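Local coordinates for gentamicin resistance protein (PDB 6CTZ) that probably phosphorylates the 2''-hydroxyl of aminoglycoside antibiotics such as gentamicin and kanamycin, with bound guanine nucleotide and magnesium, and so confers resistance, at residues Lys78-Asp81 / Gly82-Phe85; Lys144-Leu147 / Leu148-Ala151. The protein carries 2 engineered substitutions. All coordinates share one frame; numbering follows the deposited sequence.

In the fold
The two contacts illustrate how short-range bonding shapes the parts of a kinase-like fold. Following the chain from the N terminus, contact 1 comes first: it closes the tight turn by which strand 73-78, at one edge of the five-stranded antiparallel sheet, doubles back into strand 83-89. Contact 2 closes no loop but joins successive turns of helix 141-155, which packs against helices 162-176 and 251-276. The contacts follow in series, neither nesting nor crossing, with centres about 32 Å apart and nearest atoms about 20 Å apart. One belongs to the nucleotide-binding sheet region, the other to the helical part of the fold, near kanamycin.

Contact 1. Residues Lys78-Asp81 / Gly82-Phe85; sequences KRSD and GNPF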
ATOM      1  N   LYS A  78      20.291  10.106   9.445  1.00 18.22           N
ATOM      2  CA  LYS A  78      19.903  11.426   9.015  1.00 23.53           C
ATOM      3  C   LYS A  78      20.715  11.865   7.819  1.00 23.67           C
ATOM      4  O   LYS A  78      21.896  11.718   7.820  1.00 23.07           O
ATOM      5  CB  LYS A  78      20.222  12.365  10.180  1.00 29.07           C
ATOM      6  CG  LYS A  78      19.541  13.676  10.185  1.00 33.42           C
ATOM      7  CD  LYS A  78      19.607  14.246  11.572  1.00 35.92           C
ATOM      8  CE  LYS A  78      20.937  14.893  11.813  1.00 38.02           C
ATOM      9  NZ  LYS A  78      21.872  13.994  12.528  1.00 39.24           N
ATOM     10  N   ARG A  79      20.086  12.403   6.797  1.00 23.90           N
ATOM     11  CA  ARG A  79      20.813  12.962   5.668  1.00 27.02           C
ATOM     12  C   ARG A  79      21.172  14.415   5.983  1.00 27.97           C
ATOM     13  O   ARG A  79      22.194  14.892   5.605  1.00 30.29           O
ATOM     14  CB  ARG A  79      19.977  13.024   4.423  1.00 30.34           C
ATOM     15  CG  ARG A  79      19.690  11.696   3.855  1.00 32.87           C
ATOM     16  CD  ARG A  79      18.979  11.887   2.574  1.00 35.19           C
ATOM     17  NE  ARG A  79      19.976  11.980   1.583  1.00 36.78           N
ATOM     18  CZ  ARG A  79      20.054  11.209   0.543  1.00 35.94           C
ATOM     19  NH1 ARG A  79      19.177  10.285   0.375  1.00 35.22           N
ATOM     20  NH2 ARG A  79      21.046  11.367  -0.280  1.00 35.64           N
ATOM     21  N   SER A  80      20.284  15.075   6.676  1.00 27.52           N
ATOM     22  CA  SER A  80      20.378  16.465   7.055  1.00 28.37           C
ATOM     23  C   SER A  80      19.131  16.732   7.857  1.00 27.20           C
ATOM     24  O   SER A  80      18.338  15.878   7.973  1.00 25.86           O
ATOM     25  CB  SER A  80      20.477  17.363   5.838  1.00 29.62           C
ATOM     26  OG  SER A  80      19.293  17.328   5.149  1.00 30.05           O
ATOM     27  N   ASP A  81      18.980  17.905   8.436  1.00 28.81           N
ATOM     28  CA  ASP A  81      17.825  18.129   9.296  1.00 30.65           C
ATOM     29  C   ASP A  81      16.537  17.853   8.534  1.00 29.61           C
ATOM     30  O   ASP A  81      16.361  18.314   7.403  1.00 30.01           O
ATOM     31  CB  ASP A  81      17.828  19.561   9.817  1.00 33.49           C
ATOM     32  CG  ASP A  81      18.882  19.786  10.878  1.00 36.13           C
ATOM     33  OD1 ASP A  81      19.590  18.817  11.242  1.00 37.23           O
ATOM     34  OD2 ASP A  81      18.994  20.930  11.358  1.00 36.98           O
ATOM     35  N   GLY A  82      15.659  17.059   9.145  1.00 28.22           N
ATOM     36  CA  GLY A  82      14.368  16.749   8.572  1.00 27.14           C
ATOM     37  C   GLY A  82      14.380  15.713   7.474  1.00 25.37           C
ATOM     38  O   GLY A  82      13.373  15.571   6.770  1.00 24.10           O
ATOM     39  N   ASN A  83      15.478  14.975   7.307  1.00 23.92           N
ATOM     40  CA  ASN A  83      15.629  14.004   6.226  1.00 22.99           C
ATOM     41  C   ASN A  83      16.166  12.702   6.812  1.00 20.92           C
ATOM     42  O   ASN A  83      17.376  12.447   6.786  1.00 20.92           O
ATOM     43  CB  ASN A  83      16.531  14.560   5.120  1.00 24.92           C
ATOM     44  CG  ASN A  83      15.850  15.650   4.297  1.00 28.00           C
ATOM     45  OD1 ASN A  83      15.089  15.357   3.376  1.00 30.56           O
ATOM     46  ND2 ASN A  83      16.133  16.911   4.619  1.00 28.22           N
ATOM     47  N   PRO A  84      15.291  11.857   7.355  1.00 19.46           N
ATOM     48  CA  PRO A  84      15.743  10.614   7.993  1.00 17.90           C
ATOM     49  C   PRO A  84      15.939   9.489   6.986  1.00 14.54           C
ATOM     50  O   PRO A  84      15.436   9.526   5.864  1.00 15.47           O
ATOM     51  CB  PRO A  84      14.566  10.269   8.908  1.00 19.60           C
ATOM     52  CG  PRO A  84      13.377  10.771   8.143  1.00 21.48           C
ATOM     53  CD  PRO A  84      13.833  12.037   7.456  1.00 21.32           C
ATOM     54  N   PHE A  85      16.662   8.457   7.430  1.00 13.56           N
ATOM     55  CA  PHE A  85      16.689   7.173   6.734  1.00 13.75           C
ATOM     56  C   PHE A  85      16.857   6.074   7.774  1.00 12.74           C
ATOM     57  O   PHE A  85      17.213   6.347   8.920  1.00 14.23           O
ATOM     58  CB  PHE A  85      17.731   7.122   5.603  1.00 14.13           C
ATOM     59  CG  PHE A  85      19.157   7.089   6.075  1.00 13.96           C
ATOM     60  CD1 PHE A  85      19.782   5.879   6.342  1.00 15.51           C
ATOM     61  CD2 PHE A  85      19.893   8.261   6.200  1.00 15.99           C
ATOM     62  CE1 PHE A  85      21.106   5.840   6.754  1.00 16.63           C
ATOM     63  CE2 PHE A  85      21.218   8.223   6.614  1.00 17.19           C
ATOM     64  CZ  PHE A  85      21.815   7.008   6.892  1.00 17.15           C
TER
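Ser80 and Asn83 are the ends of a type II beta turn with Gly82 at its third position, where the positive phi (78°) is one that glycine adopts readily. Asn83 then does most of the bonding. Its N donates to Ser80 O at 3.1 Å, closing the turn. With CG anti to its own carbonyl carbon (chi1 -73°), the side chain folds back toward the turn, where ND2 makes two weak hydrogen bonds, to Ser80 OG (3.2 Å) and Asp81 O (3.1 Å). Asn83 O accepts a short, almost perfectly straight bond from Arg79 N (2.7 Å, 179° at the hydrogen), while its CB lies against Arg79 CB. Pro84, which has no N-H to give, faces Lys78 in a non-hydrogen-bonded antiparallel pair and sends its ring onto helix 46-62. Phe85 reaches back along the hairpin: CE2 comes within 3.5 Å of Lys78 N, met obliquely, and CD2 lies 4.2 Å from Arg79 CG. The ring also stacks on Phe42. The chemistry implies a graded hold: a short, straight backbone bond joins the two arms at Arg79 and Asn83, Asn83 N to Ser80 O closes the turn, and the weak bonds of the Asn83 amide add to it.

Contact 2. Residues Lys144-Leu147 / Leu148-Ala151; sequences KILL and LSEA
Helix 141-155 supplies a regular alpha-helical stretch in which Ser149 adds a side-chain bond to the backbone ladder. The ladder runs i to i+4: Leu148 N donates to Lys144 O (3.0 Å), Ser149 N to Ile145 O (2.9 Å), Glu150 N to Leu146 O (3.2 Å) and Ala151 N to Leu147 O. Ser149 OG places a further hydrogen bond on Leu146 O, at 2.7 Å, shorter than any of the backbone bonds. The hydroxyl gets there because it sits between its own backbone N and carbonyl carbon (chi1 73°), turned back toward the preceding turn, and it meets the acceptor well off the line of the carbonyl (127° at the oxygen). Leu146 O is thus gripped by two donors, an amide and a hydroxyl. Glu150 lies alongside the same carbonyl: its CG is 3.4 Å from Leu146 O, and the extended chain beyond takes the carboxylate between two leucines, with OE2 near Leu146 CG and OE1 near Leu147 CD2, both at 4.1 Å. These are glancing contacts on an exposed face. Leu148 turns the other way, its CB resting over Lys144 O and Ile145 O. The side chain of Lys144 is about 6 Å from bound kanamycin. Around the helix, Ile145, Leu148 and Ser149 pack on Phe172 of helix 162-176, and Ile145 and Leu148 also meet Phe264 of helix 251-276, where Leu148 also touches Val267 and Leu271.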
ATOM      1  N   LYS A 144     -11.231  13.106   0.562  1.00 23.53           N
ATOM      2  CA  LYS A 144     -10.118  12.832  -0.343  1.00 23.16           C
ATOM      3  C   LYS A 144     -10.620  12.534  -1.754  1.00 21.77           C
ATOM      4  O   LYS A 144     -10.039  12.996  -2.743  1.00 21.36           O
ATOM      5  CB  LYS A 144      -9.297  11.661   0.194  1.00 24.14           C
ATOM      6  CG  LYS A 144      -8.056  11.321  -0.621  1.00 24.68           C
ATOM      7  CD  LYS A 144      -7.229  10.250   0.077  1.00 26.66           C
ATOM      8  CE  LYS A 144      -5.920   9.991  -0.654  1.00 28.09           C
ATOM      9  NZ  LYS A 144      -5.046   9.031   0.083  1.00 29.28           N
ATOM     10  N   ILE A 145     -11.708  11.771  -1.863  1.00 20.78           N
ATOM     11  CA  ILE A 145     -12.250  11.441  -3.177  1.00 20.23           C
ATOM     12  C   ILE A 145     -12.912  12.659  -3.813  1.00 21.86           C
ATOM     13  O   ILE A 145     -12.868  12.832  -5.038  1.00 22.13           O
ATOM     14  CB  ILE A 145     -13.175  10.217  -3.051  1.00 19.65           C
ATOM     15  CG1 ILE A 145     -12.330   8.982  -2.714  1.00 19.62           C
ATOM     16  CG2 ILE A 145     -14.012  10.012  -4.324  1.00 19.41           C
ATOM     17  CD1 ILE A 145     -13.115   7.800  -2.162  1.00 19.85           C
ATOM     18  N   LEU A 146     -13.505  13.535  -3.001  1.00 23.85           N
ATOM     19  CA  LEU A 146     -14.029  14.790  -3.529  1.00 26.83           C
ATOM     20  C   LEU A 146     -12.919  15.618  -4.168  1.00 27.72           C
ATOM     21  O   LEU A 146     -13.063  16.111  -5.293  1.00 28.08           O
ATOM     22  CB  LEU A 146     -14.719  15.572  -2.414  1.00 29.72           C
ATOM     23  CG  LEU A 146     -15.254  16.952  -2.790  1.00 32.24           C
ATOM     24  CD1 LEU A 146     -16.326  16.835  -3.859  1.00 32.93           C
ATOM     25  CD2 LEU A 146     -15.792  17.667  -1.559  1.00 33.71           C
ATOM     26  N   LEU A 147     -11.794  15.774  -3.462  1.00 27.91           N
ATOM     27  CA  LEU A 147     -10.660  16.503  -4.023  1.00 28.85           C
ATOM     28  C   LEU A 147     -10.144  15.831  -5.289  1.00 27.73           C
ATOM     29  O   LEU A 147      -9.770  16.509  -6.255  1.00 27.87           O
ATOM     30  CB  LEU A 147      -9.548  16.611  -2.983  1.00 30.75           C
ATOM     31  CG  LEU A 147      -9.881  17.461  -1.758  1.00 31.97           C
ATOM     32  CD1 LEU A 147      -8.768  17.375  -0.731  1.00 32.26           C
ATOM     33  CD2 LEU A 147     -10.122  18.899  -2.176  1.00 32.61           C
ATOM     34  N   LEU A 148     -10.116  14.496  -5.300  1.00 26.32           N
ATOM     35  CA  LEU A 148      -9.697  13.776  -6.496  1.00 25.76           C
ATOM     36  C   LEU A 148     -10.609  14.083  -7.674  1.00 26.99           C
ATOM     37  O   LEU A 148     -10.133  14.328  -8.784  1.00 27.48           O
ATOM     38  CB  LEU A 148      -9.665  12.274  -6.221  1.00 23.67           C
ATOM     39  CG  LEU A 148      -9.209  11.386  -7.377  1.00 23.54           C
ATOM     40  CD1 LEU A 148      -7.748  11.647  -7.686  1.00 24.79           C
ATOM     41  CD2 LEU A 148      -9.423   9.921  -7.042  1.00 23.78           C
ATOM     42  N   SER A 149     -11.925  14.093  -7.451  1.00 27.58           N
ATOM     43  CA  SER A 149     -12.847  14.340  -8.556  1.00 29.41           C
ATOM     44  C   SER A 149     -12.642  15.724  -9.160  1.00 31.66           C
ATOM     45  O   SER A 149     -12.839  15.909 -10.366  1.00 32.70           O
ATOM     46  CB  SER A 149     -14.293  14.150  -8.100  1.00 29.34           C
ATOM     47  OG  SER A 149     -14.712  15.221  -7.276  1.00 30.94           O
ATOM     48  N   GLU A 150     -12.236  16.701  -8.348  1.00 32.56           N
ATOM     49  CA  GLU A 150     -11.932  18.024  -8.887  1.00 34.64           C
ATOM     50  C   GLU A 150     -10.664  17.999  -9.732  1.00 34.69           C
ATOM     51  O   GLU A 150     -10.591  18.661 -10.775  1.00 35.59           O
ATOM     52  CB  GLU A 150     -11.816  19.037  -7.748  1.00 37.28           C
ATOM     53  CG  GLU A 150     -13.075  19.152  -6.902  1.00 40.16           C
ATOM     54  CD  GLU A 150     -12.876  20.009  -5.665  1.00 42.91           C
ATOM     55  OE1 GLU A 150     -11.766  20.554  -5.488  1.00 44.23           O
ATOM     56  OE2 GLU A 150     -13.832  20.134  -4.868  1.00 43.59           O
ATOM     57  N   ALA A 151      -9.649  17.267  -9.316  1.00 34.43           N
ATOM     58  CA  ALA A 151      -8.435  17.175 -10.064  1.00 34.51           C
ATOM     59  C   ALA A 151      -8.623  16.473 -11.374  1.00 35.25           C
ATOM     60  O   ALA A 151      -7.990  16.782 -12.336  1.00 36.03           O
ATOM     61  CB  ALA A 151      -7.362  16.485  -9.247  1.00 33.85           C
TER